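Side-chain contacts in HD-GYP domain-containing protein (Bdellovibrio bacteriovorus, PDB 3TM8), which is an unconventional HD-GYP protein that binds two iron ions and probably acts as a cyclic-di-GMP phosphodiesterase: residues A[90-95]-A[109-114]; A[281-286]-A[315-320]. All coordinates share one frame; numbering follows the deposited sequence. Where two conformers were deposited one is given.

How the interactions relate
From the N terminus, a region with two small antiparallel two-stranded sheets runs into helix 82-97. Interaction 1 closes the first loop here, folding helix 105-125 back against helix 82-97 across only 13 intervening residues, well away from the iron sites. The chain then builds the helices of the HD domain, whose metal ligands are gathered from several of its segments. Interaction 2 closes a second, longer loop of 28 residues, bringing the C-terminal helix 315-325 onto helix 276-293, which supplies the iron ligand N285. The two contacts follow in series, neither nested nor crossed; the centres of interaction 1 and interaction 2 are about 28 Å apart, on opposite sides of the chain's centre.

Interaction 1: A[90-95]-A[109-114]; sequences QKNIET and ADIIQG
With CG2 anti to the backbone N and CG1 anti to the carbonyl carbon (chi1 -66°), I111 turns both branches toward N92 on the facing helix. I111 CG2 rests on the backbone at N92 O, 3.6 Å away, and on the asparagine side chain at N92 CB, 3.9 Å away. The other branch reaches the amide: I111 CD1 is 4.0 Å from N92 CG, while I111 CG1 stands 4.0 Å from N92 ND2. The two side chains cross at roughly a right angle. All these contacts are of van der Waals type. The motif is an antiparallel helical hairpin, in which helices 82-97 and 105-125 pack around this one close point, N92 CA and I111 CA being 6.7 Å apart. The buried amide of N92 is held from the loop between strands 23-27 and 41-45, OD1 by Q35 NE2 and ND2 by the carbonyl of R32, and these bonds probably fix its rotation. I111 also touches A96, one turn further along helix 82-97, and R32 of the loop. Next to it, I112 packs on A96 and Y97 and on Y143 and F146 of helix 130-149, which joins the hairpin to the following helix.

Interaction 2: A[281-286]-A[315-320]; sequences VSSANA and LQHIQH. With FE (Fe (III) ion), chain D; PO4 (phosphate ion), chain C.
S283 and H317 meet in the tight part of this contact, where S283 OG lies 2.8 Å from H317 ND1 in a hydrogen bond for which either atom could be the donor. The hydroxyl approaches the imidazole at its edge, in the ring plane. A chi1 of -70° places the H317 ring beside the backbone N, and chi2 of -172° turns ND1 to the serine; the methylenes close up behind the bond, S283 CB being 3.6 Å from H317 CB. S283 OG is also hydrogen-bonded to the carbonyl of V279, one turn earlier, so two partners grip this buried hydroxyl. Packing beside it is looser and less certain: in one of its two conformers, I318 CD1 is 4.4 Å from S283 CB. On 315-320, L315, Q316 and Q319 are exposed to solvent. Away from H317, N285 binds the iron through OD1 at 2.1 Å, alongside H170, H203 and D204, as part of the HD-domain metal centre. N285 ND2 donates to phosphate O3 at 3.0 Å (169°), the ion probably coming from the crystallisation liquor. Helix 315-325 packs on helix 276-293, with H317 against L185 of helix 167-185 and I318 against A302 and L305 of helix 301-308.

Interaction 1: A[90-95]-A[109-114]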
ATOM      1  N   GLN A  90      -8.818  17.535   1.529  1.00  8.65           N
ATOM      2  CA  GLN A  90     -10.078  17.209   0.884  1.00 10.31           C
ATOM      3  C   GLN A  90     -10.084  17.714  -0.556  1.00  8.48           C
ATOM      4  O   GLN A  90     -10.555  17.019  -1.463  1.00  9.02           O
ATOM      5  CB  GLN A  90     -11.242  17.787   1.677  1.00 11.82           C
ATOM      6  CG  GLN A  90     -12.610  17.322   1.179  1.00 14.09           C
ATOM      7  CD  GLN A  90     -12.820  15.800   1.230  1.00 16.69           C
ATOM      8  OE1 GLN A  90     -12.208  15.088   2.033  1.00 17.51           O
ATOM      9  NE2 GLN A  90     -13.698  15.305   0.367  1.00 18.02           N
ATOM     10  N   LYS A  91      -9.555  18.913  -0.778  1.00  8.89           N
ATOM     11  CA  LYS A  91      -9.442  19.431  -2.142  1.00  9.02           C
ATOM     12  C   LYS A  91      -8.528  18.562  -3.015  1.00  8.73           C
ATOM     13  O   LYS A  91      -8.833  18.296  -4.171  1.00  9.16           O
ATOM     14  CB  LYS A  91      -8.958  20.874  -2.120  1.00 10.92           C
ATOM     15  CG  LYS A  91      -8.680  21.479  -3.474  1.00 16.21           C
ATOM     16  CD  LYS A  91      -8.316  22.949  -3.299  1.00 20.56           C
ATOM     17  CE  LYS A  91      -7.786  23.575  -4.576  1.00 23.90           C
ATOM     18  NZ  LYS A  91      -7.293  24.960  -4.310  1.00 25.41           N
ATOM     19  N   ASN A  92      -7.414  18.104  -2.457  1.00  8.25           N
ATOM     20  CA  ASN A  92      -6.519  17.229  -3.200  1.00  7.17           C
ATOM     21  C   ASN A  92      -7.233  15.972  -3.659  1.00  6.11           C
ATOM     22  O   ASN A  92      -7.157  15.586  -4.828  1.00  8.50           O
ATOM     23  CB  ASN A  92      -5.342  16.812  -2.334  1.00  8.50           C
ATOM     24  CG  ASN A  92      -4.092  17.579  -2.653  1.00  9.01           C
ATOM     25  OD1 ASN A  92      -4.130  18.595  -3.356  1.00  9.15           O
ATOM     26  ND2 ASN A  92      -2.966  17.094  -2.141  1.00 10.20           N
ATOM     27  N   ILE A  93      -7.924  15.315  -2.736  1.00  6.91           N
ATOM     28  CA  ILE A  93      -8.633  14.063  -3.015  0.50  9.19           C
ATOM     29  C   ILE A  93      -9.746  14.255  -4.046  1.00  8.93           C
ATOM     30  O   ILE A  93      -9.905  13.499  -4.998  1.00  8.65           O
ATOM     31  CB  ILE A  93      -9.266  13.512  -1.717  0.50 12.05           C
ATOM     32  CG1 ILE A  93      -8.194  12.902  -0.811  0.50 13.26           C
ATOM     33  CG2 ILE A  93     -10.340  12.491  -2.033  0.50 13.35           C
ATOM     34  CD1 ILE A  93      -8.676  12.593   0.593  0.50 13.64           C
ATOM     35  N   GLU A  94     -10.558  15.280  -3.823  1.00  9.02           N
ATOM     36  CA  GLU A  94     -11.671  15.540  -4.733  1.00 10.05           C
ATOM     37  C   GLU A  94     -11.161  15.822  -6.138  1.00 10.53           C
ATOM     38  O   GLU A  94     -11.685  15.290  -7.122  1.00 13.17           O
ATOM     39  CB  GLU A  94     -12.516  16.708  -4.224  1.00 12.05           C
ATOM     40  CG  GLU A  94     -13.311  16.364  -2.979  1.00 14.20           C
ATOM     41  CD  GLU A  94     -14.081  17.539  -2.402  1.00 18.66           C
ATOM     42  OE1 GLU A  94     -13.927  18.675  -2.901  1.00 19.92           O
ATOM     43  OE2 GLU A  94     -14.838  17.317  -1.437  1.00 21.49           O
ATOM     44  N   THR A  95     -10.134  16.658  -6.238  1.00  9.96           N
ATOM     45  CA  THR A  95      -9.593  16.997  -7.546  1.00 11.06           C
ATOM     46  C   THR A  95      -8.932  15.782  -8.209  1.00  9.39           C
ATOM     47  O   THR A  95      -9.136  15.550  -9.394  1.00 11.48           O
ATOM     48  CB  THR A  95      -8.631  18.214  -7.486  1.00 15.11           C
ATOM     49  OG1 THR A  95      -7.489  17.906  -6.687  1.00 19.04           O
ATOM     50  CG2 THR A  95      -9.331  19.402  -6.879  1.00 14.44           C
ATOM     51  N   ALA A 109      -2.146  10.466  -9.712  1.00  7.06           N
ATOM     52  CA  ALA A 109      -1.641   9.242  -9.101  1.00  7.11           C
ATOM     53  C   ALA A 109      -0.843   9.531  -7.834  1.00  6.58           C
ATOM     54  O   ALA A 109      -0.979   8.814  -6.848  1.00  6.52           O
ATOM     55  CB  ALA A 109      -0.807   8.465 -10.091  1.00  8.40           C
ATOM     56  N   ASP A 110      -0.015  10.575  -7.851  1.00  6.78           N
ATOM     57  CA  ASP A 110       0.740  10.962  -6.648  1.00  7.57           C
ATOM     58  C   ASP A 110      -0.223  11.181  -5.483  1.00  5.89           C
ATOM     59  O   ASP A 110      -0.015  10.685  -4.376  1.00  6.16           O
ATOM     60  CB  ASP A 110       1.526  12.256  -6.864  1.00  9.65           C
ATOM     61  CG  ASP A 110       2.795  12.073  -7.690  1.00 11.50           C
ATOM     62  OD1 ASP A 110       3.139  10.931  -8.068  1.00 11.99           O
ATOM     63  OD2 ASP A 110       3.466  13.103  -7.945  1.00 12.08           O
ATOM     64  N   ILE A 111      -1.283  11.941  -5.731  1.00  5.88           N
ATOM     65  CA  ILE A 111      -2.235  12.230  -4.675  1.00  5.26           C
ATOM     66  C   ILE A 111      -2.970  10.971  -4.228  1.00  5.29           C
ATOM     67  O   ILE A 111      -3.078  10.691  -3.040  1.00  5.60           O
ATOM     68  CB  ILE A 111      -3.243  13.313  -5.111  1.00  5.77           C
ATOM     69  CG1 ILE A 111      -2.526  14.657  -5.307  1.00  7.22           C
ATOM     70  CG2 ILE A 111      -4.371  13.427  -4.094  1.00  6.75           C
ATOM     71  CD1 ILE A 111      -3.343  15.670  -6.079  1.00  7.46           C
ATOM     72  N   ILE A 112      -3.481  10.206  -5.186  1.00  5.05           N
ATOM     73  CA  ILE A 112      -4.310   9.058  -4.837  1.00  5.13           C
ATOM     74  C   ILE A 112      -3.493   7.938  -4.166  1.00  4.74           C
ATOM     75  O   ILE A 112      -3.938   7.355  -3.175  1.00  5.62           O
ATOM     76  CB  ILE A 112      -5.081   8.547  -6.058  1.00  6.01           C
ATOM     77  CG1 ILE A 112      -6.127   9.595  -6.456  1.00  6.47           C
ATOM     78  CG2 ILE A 112      -5.741   7.215  -5.758  1.00  6.70           C
ATOM     79  CD1 ILE A 112      -6.674   9.408  -7.842  1.00  8.15           C
ATOM     80  N   GLN A 113      -2.300   7.653  -4.679  1.00  4.52           N
ATOM     81  CA  GLN A 113      -1.427   6.667  -4.038  1.00  5.05           C
ATOM     82  C   GLN A 113      -1.192   7.038  -2.577  1.00  4.91           C
ATOM     83  O   GLN A 113      -1.264   6.190  -1.681  1.00  4.67           O
ATOM     84  CB  GLN A 113      -0.097   6.557  -4.793  1.00  5.71           C
ATOM     85  CG  GLN A 113       0.833   5.417  -4.352  1.00  6.73           C
ATOM     86  CD  GLN A 113       1.599   5.700  -3.086  1.00  8.04           C
ATOM     87  OE1 GLN A 113       1.814   6.848  -2.704  1.00  8.01           O
ATOM     88  NE2 GLN A 113       2.046   4.639  -2.435  1.00 10.98           N
ATOM     89  N   GLY A 114      -0.938   8.319  -2.330  1.00  4.86           N
ATOM     90  CA  GLY A 114      -0.636   8.752  -0.975  1.00  4.85           C
ATOM     91  C   GLY A 114      -1.857   8.728  -0.070  1.00  4.60           C
ATOM     92  O   GLY A 114      -1.764   8.476   1.138  1.00  5.01           O
TER

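Interaction 2: A[281-286]-A[315-320]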
ATOM      1  N   VAL A 281      -3.566 -12.175  -4.162  1.00  7.03           N
ATOM      2  CA  VAL A 281      -2.724 -11.260  -3.397  1.00  7.38           C
ATOM      3  C   VAL A 281      -1.361 -11.885  -3.097  1.00  6.63           C
ATOM      4  O   VAL A 281      -0.339 -11.196  -3.118  1.00  7.45           O
ATOM      5  CB  VAL A 281      -3.407 -10.799  -2.096  1.00  8.03           C
ATOM      6  CG1 VAL A 281      -2.462  -9.927  -1.279  1.00  7.47           C
ATOM      7  CG2 VAL A 281      -4.676 -10.027  -2.414  1.00  8.94           C
ATOM      8  N   SER A 282      -1.343 -13.184  -2.812  1.00  6.68           N
ATOM      9  CA  SER A 282      -0.080 -13.873  -2.573  1.00  6.95           C
ATOM     10  C   SER A 282       0.871 -13.736  -3.767  1.00  6.90           C
ATOM     11  O   SER A 282       2.059 -13.459  -3.592  1.00  6.60           O
ATOM     12  CB  SER A 282      -0.306 -15.342  -2.226  1.00  7.51           C
ATOM     13  OG  SER A 282       0.941 -15.994  -2.062  1.00  9.26           O
ATOM     14  N   SER A 283       0.348 -13.933  -4.974  1.00  6.88           N
ATOM     15  CA  SER A 283       1.151 -13.784  -6.183  1.00  7.21           C
ATOM     16  C   SER A 283       1.645 -12.349  -6.380  1.00  6.99           C
ATOM     17  O   SER A 283       2.824 -12.122  -6.660  1.00  7.78           O
ATOM     18  CB  SER A 283       0.362 -14.238  -7.418  1.00  8.67           C
ATOM     19  OG  SER A 283      -0.059 -15.588  -7.293  1.00  9.62           O
ATOM     20  N   ALA A 284       0.739 -11.385  -6.242  1.00  7.05           N
ATOM     21  CA  ALA A 284       1.089  -9.982  -6.404  1.00  7.13           C
ATOM     22  C   ALA A 284       2.115  -9.548  -5.361  1.00  7.38           C
ATOM     23  O   ALA A 284       3.072  -8.835  -5.677  1.00  8.08           O
ATOM     24  CB  ALA A 284      -0.152  -9.114  -6.311  1.00  7.36           C
ATOM     25  N   ASN A 285       1.921  -9.991  -4.122  1.00  6.27           N
ATOM     26  CA  ASN A 285       2.874  -9.688  -3.078  1.00  6.28           C
ATOM     27  C   ASN A 285       4.250 -10.257  -3.367  1.00  6.21           C
ATOM     28  O   ASN A 285       5.256  -9.584  -3.162  1.00  6.93           O
ATOM     29  CB  ASN A 285       2.405 -10.233  -1.744  1.00  6.48           C
ATOM     30  CG  ASN A 285       3.390  -9.955  -0.672  1.00  5.99           C
ATOM     31  OD1 ASN A 285       3.561  -8.804  -0.293  1.00  6.77           O
ATOM     32  ND2 ASN A 285       4.091 -10.981  -0.205  1.00  7.25           N
ATOM     33  N   ALA A 286       4.302 -11.509  -3.813  1.00  6.59           N
ATOM     34  CA  ALA A 286       5.582 -12.161  -4.028  1.00  7.46           C
ATOM     35  C   ALA A 286       6.389 -11.363  -5.043  1.00  7.43           C
ATOM     36  O   ALA A 286       7.607 -11.214  -4.911  1.00  8.34           O
ATOM     37  CB  ALA A 286       5.373 -13.589  -4.497  1.00  9.06           C
ATOM     38  N   LEU A 315       1.232 -20.352 -12.332  1.00 10.50           N
ATOM     39  CA  LEU A 315       1.990 -19.791 -13.436  1.00  9.56           C
ATOM     40  C   LEU A 315       1.199 -18.684 -14.134  1.00  9.35           C
ATOM     41  O   LEU A 315       1.776 -17.680 -14.542  1.00  9.14           O
ATOM     42  CB  LEU A 315       2.405 -20.875 -14.435  1.00  9.96           C
ATOM     43  CG  LEU A 315       3.168 -20.409 -15.677  1.00 11.21           C
ATOM     44  CD1 LEU A 315       4.496 -19.729 -15.308  1.00 11.81           C
ATOM     45  CD2 LEU A 315       3.375 -21.567 -16.657  1.00 10.65           C
ATOM     46  N   GLN A 316      -0.114 -18.855 -14.278  1.00  9.43           N
ATOM     47  CA  GLN A 316      -0.899 -17.810 -14.938  1.00  9.35           C
ATOM     48  C   GLN A 316      -0.821 -16.460 -14.208  1.00  9.19           C
ATOM     49  O   GLN A 316      -0.821 -15.407 -14.847  1.00  9.33           O
ATOM     50  CB  GLN A 316      -2.356 -18.233 -15.199  1.00 10.95           C
ATOM     51  CG  GLN A 316      -3.213 -18.519 -13.973  1.00 12.29           C
ATOM     52  CD  GLN A 316      -3.186 -19.974 -13.555  1.00 12.64           C
ATOM     53  OE1 GLN A 316      -2.146 -20.624 -13.597  1.00 12.01           O
ATOM     54  NE2 GLN A 316      -4.338 -20.497 -13.161  1.00 15.24           N
ATOM     55  N   HIS A 317      -0.753 -16.485 -12.881  1.00  8.27           N
ATOM     56  CA  HIS A 317      -0.607 -15.233 -12.143  1.00  8.20           C
ATOM     57  C   HIS A 317       0.738 -14.602 -12.439  1.00  7.86           C
ATOM     58  O   HIS A 317       0.831 -13.397 -12.664  1.00  8.16           O
ATOM     59  CB  HIS A 317      -0.706 -15.459 -10.641  1.00  8.16           C
ATOM     60  CG  HIS A 317      -2.076 -15.818 -10.165  1.00  8.55           C
ATOM     61  ND1 HIS A 317      -2.396 -15.894  -8.826  1.00  9.75           N
ATOM     62  CD2 HIS A 317      -3.204 -16.132 -10.842  1.00  9.34           C
ATOM     63  CE1 HIS A 317      -3.665 -16.235  -8.698  1.00 10.61           C
ATOM     64  NE2 HIS A 317      -4.177 -16.392  -9.906  1.00 10.48           N
ATOM     65  N   ILE A 318       1.784 -15.418 -12.423  1.00  8.78           N
ATOM     66  CA  ILE A 318       3.123 -14.886 -12.627  0.50  9.52           C
ATOM     67  C   ILE A 318       3.273 -14.323 -14.038  1.00  9.07           C
ATOM     68  O   ILE A 318       3.847 -13.254 -14.220  1.00 10.70           O
ATOM     69  CB  ILE A 318       4.206 -15.927 -12.301  0.50 12.05           C
ATOM     70  CG1 ILE A 318       4.101 -16.314 -10.826  0.50 13.22           C
ATOM     71  CG2 ILE A 318       5.589 -15.378 -12.606  0.50 13.90           C
ATOM     72  CD1 ILE A 318       3.930 -15.113  -9.902  0.50 14.73           C
ATOM     73  N   GLN A 319       2.727 -15.021 -15.024  1.00  8.99           N
ATOM     74  CA  GLN A 319       2.756 -14.530 -16.399  1.00  9.77           C
ATOM     75  C   GLN A 319       1.981 -13.219 -16.550  1.00  9.98           C
ATOM     76  O   GLN A 319       2.463 -12.273 -17.175  1.00 10.14           O
ATOM     77  CB  GLN A 319       2.200 -15.587 -17.355  1.00 11.51           C
ATOM     78  CG  GLN A 319       3.031 -16.864 -17.377  1.00 12.81           C
ATOM     79  CD  GLN A 319       2.481 -17.937 -18.298  1.00 14.59           C
ATOM     80  OE1 GLN A 319       3.247 -18.680 -18.900  1.00 16.38           O
ATOM     81  NE2 GLN A 319       1.156 -18.040 -18.393  1.00 15.02           N
ATOM     82  N   HIS A 320       0.782 -13.158 -15.980  1.00  9.44           N
ATOM     83  CA  HIS A 320      -0.002 -11.928 -16.051  1.00  9.50           C
ATOM     84  C   HIS A 320       0.739 -10.773 -15.367  1.00  8.61           C
ATOM     85  O   HIS A 320       0.757  -9.655 -15.882  1.00  9.25           O
ATOM     86  CB  HIS A 320      -1.385 -12.106 -15.416  1.00 10.58           C
ATOM     87  CG  HIS A 320      -2.374 -12.837 -16.274  1.00 11.00           C
ATOM     88  ND1 HIS A 320      -2.486 -12.637 -17.635  1.00 13.14           N
ATOM     89  CD2 HIS A 320      -3.325 -13.743 -15.950  1.00 11.82           C
ATOM     90  CE1 HIS A 320      -3.456 -13.397 -18.112  1.00 13.43           C
ATOM     91  NE2 HIS A 320      -3.982 -14.076 -17.109  1.00 12.27           N
TER
HETATM   92 FE    FE D 902       3.749  -8.031   1.690  1.00  5.02          FE
HETATM   93  P   PO4 C 901       6.218  -9.561   2.951  1.00  7.47           P
HETATM   94  O1  PO4 C 901       7.657  -9.371   3.360  1.00 11.70           O
HETATM   95  O2  PO4 C 901       5.729  -8.452   2.050  1.00  7.43           O
HETATM   96  O3  PO4 C 901       6.068 -10.837   2.089  1.00 10.37           O
HETATM   97  O4  PO4 C 901       5.358  -9.772   4.178  1.00  5.47           O
HETATM   98  O   HOH W   1       3.180  -9.819   2.299  1.00  5.37           O